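PDB 3T6G: SH2 domain-containing protein 3C, which acts as an adapter in cell adhesion and migration, binding the Cas-family protein BCAR1 through a C-terminal Ras-GEF-like domain whose closed conformation precludes canonical nucleotide exchange. Local coordinates for residues R102-S107 with F146-A150; T131-A135 with V151-L155. The protein carries 2 engineered substitutions. All blocks are in the same frame, centred on the assembly; numbering follows the deposited sequence.

Contact 1 (R102-S107 with F146-A150); sequences RFHTMS and FSFAA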
loop_
_atom_site.group_PDB
_atom_site.type_symbol
_atom_site.label_atom_id
_atom_site.label_comp_id
_atom_site.label_asym_id
_atom_site.label_seq_id
_atom_site.Cartn_x
_atom_site.Cartn_y
_atom_site.Cartn_z
ATOM N N ARG A 102 3.421 7.706 -4.116
ATOM C CA ARG A 102 3.206 8.664 -3.049
ATOM C C ARG A 102 4.087 8.305 -1.869
ATOM O O ARG A 102 4.862 9.134 -1.381
ATOM C CB ARG A 102 1.738 8.725 -2.609
ATOM C CG ARG A 102 1.435 9.965 -1.742
ATOM C CD ARG A 102 -0.028 10.081 -1.318
ATOM N NE ARG A 102 -0.177 10.940 -0.149
ATOM C CZ ARG A 102 0.081 12.251 -0.142
ATOM N NH1 ARG A 102 0.500 12.878 -1.242
ATOM N NH2 ARG A 102 -0.085 12.947 0.967
ATOM N N PHE A 103 3.934 7.066 -1.416
ATOM C CA PHE A 103 4.693 6.502 -0.309
ATOM C C PHE A 103 6.213 6.729 -0.442
ATOM O O PHE A 103 6.818 7.446 0.376
ATOM C CB PHE A 103 4.385 5.014 -0.210
ATOM C CG PHE A 103 4.909 4.355 1.036
ATOM C CD1 PHE A 103 4.143 4.321 2.195
ATOM C CD2 PHE A 103 6.146 3.733 1.039
ATOM C CE1 PHE A 103 4.609 3.694 3.334
ATOM C CE2 PHE A 103 6.617 3.096 2.184
ATOM C CZ PHE A 103 5.845 3.074 3.330
ATOM N N HIS A 104 6.843 6.148 -1.459
ATOM C CA HIS A 104 8.282 6.315 -1.511
ATOM C C HIS A 104 8.724 7.754 -1.737
ATOM O O HIS A 104 9.735 8.192 -1.193
ATOM C CB HIS A 104 8.991 5.372 -2.486
ATOM C CG HIS A 104 10.472 5.291 -2.233
ATOM N ND1 HIS A 104 10.997 5.051 -0.977
ATOM C CD2 HIS A 104 11.535 5.474 -3.054
ATOM C CE1 HIS A 104 12.316 5.063 -1.042
ATOM N NE2 HIS A 104 12.669 5.314 -2.291
ATOM N N THR A 105 7.978 8.486 -2.551
ATOM C CA THR A 105 8.341 9.859 -2.851
ATOM C C THR A 105 8.256 10.783 -1.618
ATOM O O THR A 105 9.088 11.665 -1.431
ATOM C CB THR A 105 7.542 10.363 -4.019
ATOM O OG1 THR A 105 8.055 9.727 -5.184
ATOM C CG2 THR A 105 7.680 11.884 -4.191
ATOM N N MET A 106 7.262 10.539 -0.778
ATOM C CA MET A 106 7.142 11.196 0.508
ATOM C C MET A 106 8.392 10.936 1.370
ATOM O O MET A 106 9.020 11.884 1.848
ATOM C CB MET A 106 5.881 10.670 1.197
ATOM C CG MET A 106 5.649 11.115 2.635
ATOM S SD MET A 106 5.102 12.821 2.751
ATOM C CE MET A 106 3.987 13.029 1.357
ATOM N N SER A 107 8.746 9.664 1.565
ATOM C CA SER A 107 9.941 9.278 2.345
ATOM C C SER A 107 11.186 10.020 1.868
ATOM O O SER A 107 11.967 10.543 2.667
ATOM C CB SER A 107 10.176 7.779 2.264
ATOM O OG SER A 107 9.119 7.085 2.898
ATOM N N PHE A 146 -0.642 4.744 6.675
ATOM C CA PHE A 146 0.033 4.962 5.399
ATOM C C PHE A 146 1.244 5.888 5.581
ATOM O O PHE A 146 2.387 5.460 5.421
ATOM C CB PHE A 146 -0.960 5.497 4.352
ATOM C CG PHE A 146 -0.318 5.904 3.034
ATOM C CD1 PHE A 146 -0.060 4.982 2.056
ATOM C CD2 PHE A 146 0.004 7.212 2.784
ATOM C CE1 PHE A 146 0.511 5.354 0.867
ATOM C CE2 PHE A 146 0.574 7.584 1.591
ATOM C CZ PHE A 146 0.834 6.662 0.637
ATOM N N SER A 147 1.000 7.147 5.938
ATOM C CA SER A 147 2.100 8.101 6.149
ATOM C C SER A 147 2.965 7.829 7.386
ATOM O O SER A 147 4.157 8.129 7.394
ATOM C CB SER A 147 1.607 9.551 6.107
ATOM O OG SER A 147 1.571 9.987 4.745
ATOM N N PHE A 148 2.371 7.253 8.420
ATOM C CA PHE A 148 3.157 6.712 9.512
ATOM C C PHE A 148 4.318 5.870 8.970
ATOM O O PHE A 148 5.463 6.071 9.345
ATOM C CB PHE A 148 2.285 5.861 10.414
ATOM C CG PHE A 148 3.071 4.995 11.357
ATOM C CD1 PHE A 148 3.857 5.570 12.351
ATOM C CD2 PHE A 148 3.019 3.599 11.259
ATOM C CE1 PHE A 148 4.589 4.781 13.225
ATOM C CE2 PHE A 148 3.752 2.782 12.140
ATOM C CZ PHE A 148 4.545 3.380 13.123
ATOM N N ALA A 149 4.022 4.944 8.063
ATOM C CA ALA A 149 5.041 4.031 7.541
ATOM C C ALA A 149 5.924 4.724 6.524
ATOM O O ALA A 149 7.082 4.360 6.346
ATOM C CB ALA A 149 4.393 2.785 6.916
ATOM N N ALA A 150 5.367 5.705 5.823
ATOM C CA ALA A 150 6.181 6.488 4.914
ATOM C C ALA A 150 7.195 7.331 5.721
ATOM O O ALA A 150 8.294 7.628 5.244
ATOM C CB ALA A 150 5.292 7.379 4.026
#
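Side-chain size follows helix separation, and segments 102-107 and 146-150 are an instance: small residues meet where these two come close, and a large side chain, F103, bridges them where they diverge. Their axes cross at -45° with a closest approach of 9.3 Å, and the backbones are nearest at S107 and A150, whose CA atoms lie 5.3 Å apart.

The aromatic part belongs to F103. Its ring turns an edge to the face of F146 in a T-shaped pair, with centroids 5.7 Å apart and planes at 68°. One face of the same ring receives the methyl of A150 in a CH-pi contact, A150 CB standing 4.1 Å from the centroid. Further apolar contacts add to this: F103 CE1 lies 3.7 Å from A149 CB, and M106 CG reaches A150 CB at 4.0 Å. R102 lays its side chain along F146, with R102 NE 3.9 Å from F146 CE2, while the guanidinium forms a salt bridge with D61.

The polar part is a single short hydrogen bond across the interface, from S107 OG to the carbonyl oxygen A150 O at 2.5 Å, made possible by the close approach of the backbones there.

The contact lies near the centre of the all-helical Ras-GEF-homology domain. D61 of helix 50-64 also accepts a hydrogen bond from S147, tying that helix to both segments, while helix 279-287 covers T105 and M106 and helix 121-140 packs against S147 and F148.

Contact 2 (T131-A135 with V151-L155); sequences TIQLA and VMGAL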
loop_
_atom_site.group_PDB
_atom_site.type_symbol
_atom_site.label_atom_id
_atom_site.label_comp_id
_atom_site.label_asym_id
_atom_site.label_seq_id
_atom_site.Cartn_x
_atom_site.Cartn_y
_atom_site.Cartn_z
ATOM N N THR A 131 10.588 14.709 13.206
ATOM C CA THR A 131 10.131 13.676 12.285
ATOM C C THR A 131 9.526 12.476 13.033
ATOM O O THR A 131 8.475 11.980 12.661
ATOM C CB THR A 131 11.257 13.193 11.400
ATOM O OG1 THR A 131 11.834 14.313 10.728
ATOM C CG2 THR A 131 10.711 12.236 10.372
ATOM N N ILE A 132 10.185 12.033 14.099
ATOM C CA ILE A 132 9.668 10.978 14.971
ATOM C C ILE A 132 8.344 11.349 15.640
ATOM O O ILE A 132 7.428 10.531 15.709
ATOM C CB ILE A 132 10.730 10.585 16.050
ATOM C CG1 ILE A 132 11.853 9.779 15.406
ATOM C CG2 ILE A 132 10.119 9.791 17.219
ATOM C CD1 ILE A 132 13.166 9.897 16.158
ATOM N N GLN A 133 8.254 12.571 16.153
ATOM C CA GLN A 133 6.996 13.086 16.670
ATOM C C GLN A 133 5.910 13.031 15.573
ATOM O O GLN A 133 4.774 12.623 15.831
ATOM C CB GLN A 133 7.174 14.518 17.192
ATOM C CG GLN A 133 8.001 14.652 18.499
ATOM O OE1 GLN A 133 8.149 17.065 18.323
ATOM N NE2 GLN A 133 7.745 16.201 20.358
ATOM N N LEU A 134 6.254 13.423 14.348
ATOM C CA LEU A 134 5.304 13.291 13.249
ATOM C C LEU A 134 4.846 11.832 13.089
ATOM O O LEU A 134 3.654 11.564 12.921
ATOM C CB LEU A 134 5.872 13.816 11.922
ATOM C CG LEU A 134 4.966 13.537 10.704
ATOM C CD1 LEU A 134 3.511 13.898 11.011
ATOM C CD2 LEU A 134 5.434 14.236 9.406
ATOM N N ALA A 135 5.783 10.889 13.138
ATOM C CA ALA A 135 5.414 9.486 12.988
ATOM C C ALA A 135 4.576 9.002 14.163
ATOM O O ALA A 135 3.659 8.202 13.985
ATOM C CB ALA A 135 6.633 8.609 12.795
ATOM N N VAL A 151 6.833 7.696 6.953
ATOM C CA VAL A 151 7.692 8.555 7.751
ATOM C C VAL A 151 8.816 7.747 8.392
ATOM O O VAL A 151 9.983 8.124 8.280
ATOM C CB VAL A 151 6.901 9.380 8.791
ATOM C CG1 VAL A 151 7.831 9.903 9.876
ATOM C CG2 VAL A 151 6.135 10.548 8.086
ATOM N N MET A 152 8.446 6.655 9.062
ATOM C CA MET A 152 9.369 5.582 9.450
ATOM C C MET A 152 10.255 5.111 8.282
ATOM O O MET A 152 11.444 4.888 8.452
ATOM C CB MET A 152 8.576 4.396 9.995
ATOM C CG MET A 152 7.678 4.770 11.171
ATOM S SD MET A 152 8.640 5.039 12.676
ATOM C CE MET A 152 9.462 3.457 12.795
ATOM N N GLY A 153 9.682 4.967 7.095
ATOM C CA GLY A 153 10.488 4.704 5.919
ATOM C C GLY A 153 11.612 5.711 5.751
ATOM O O GLY A 153 12.741 5.342 5.462
ATOM N N ALA A 154 11.316 6.992 5.941
ATOM C CA ALA A 154 12.350 8.039 5.882
ATOM C C ALA A 154 13.453 7.852 6.956
ATOM O O ALA A 154 14.652 7.959 6.671
ATOM C CB ALA A 154 11.718 9.382 6.047
ATOM N N LEU A 155 13.015 7.565 8.179
ATOM C CA LEU A 155 13.871 7.498 9.343
ATOM C C LEU A 155 14.781 6.296 9.272
ATOM O O LEU A 155 15.693 6.164 10.068
ATOM C CB LEU A 155 13.013 7.426 10.611
ATOM C CG LEU A 155 12.223 8.714 10.881
ATOM C CD1 LEU A 155 11.298 8.523 12.056
ATOM C CD2 LEU A 155 13.168 9.900 11.127
#
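V151 overlaps the methyl of A135, with V151 CG1 only 3.4 Å from A135 CB, and this small-against-branched pairing marks the place where the backbones are nearest, the two CA atoms being 5.8 Å apart. CG1 also touches the methyl of T131 (T131 CG2 to V151 CG1, 3.7 Å), while the other branch meets L134, V151 CG2 lying 4.0 Å from L134 CD2. One turn further along, L155 takes up the same role: its CD2 is 3.5 Å from T131 CG2, and its CD1 is 3.6 Å from I132 CG1. T131 thus presents its methyl to the interface, its hydroxyl being bonded to the carbonyl of L127 one turn back. The two segments, at 150° and 9.6 Å between axes, form the aliphatic interface of an antiparallel hairpin of consecutive helices within the Ras-GEF-homology domain. Around this pair, helix 175-193 covers M152 and L155, helix 93-115 brings L110 against V151 and I114 against T131, and helix 50-64 reaches L134 through A54.

How the contacts relate
Both contacts are buried, and both use helix 145-155: contact 1 takes its earlier turns and contact 2 its later ones. Its segment 146-150 runs at 45° to 102-107, whereas 151-155 runs roughly antiparallel, at 150°, to 131-135, so one helix joins two others that are consecutive in the chain. Contact 1 lies about 2 Å from the chain centre, contact 2 about 9 Å, measured from the contact centres. The more central one mixes aromatic, polar and charged groups; the other is essentially aliphatic. They touch directly, F148 CD1 lying 3.1 Å from A135 O, and S107 O lying 3.6 Å from A154 CB, so the two buried contacts adjoin within the helical core.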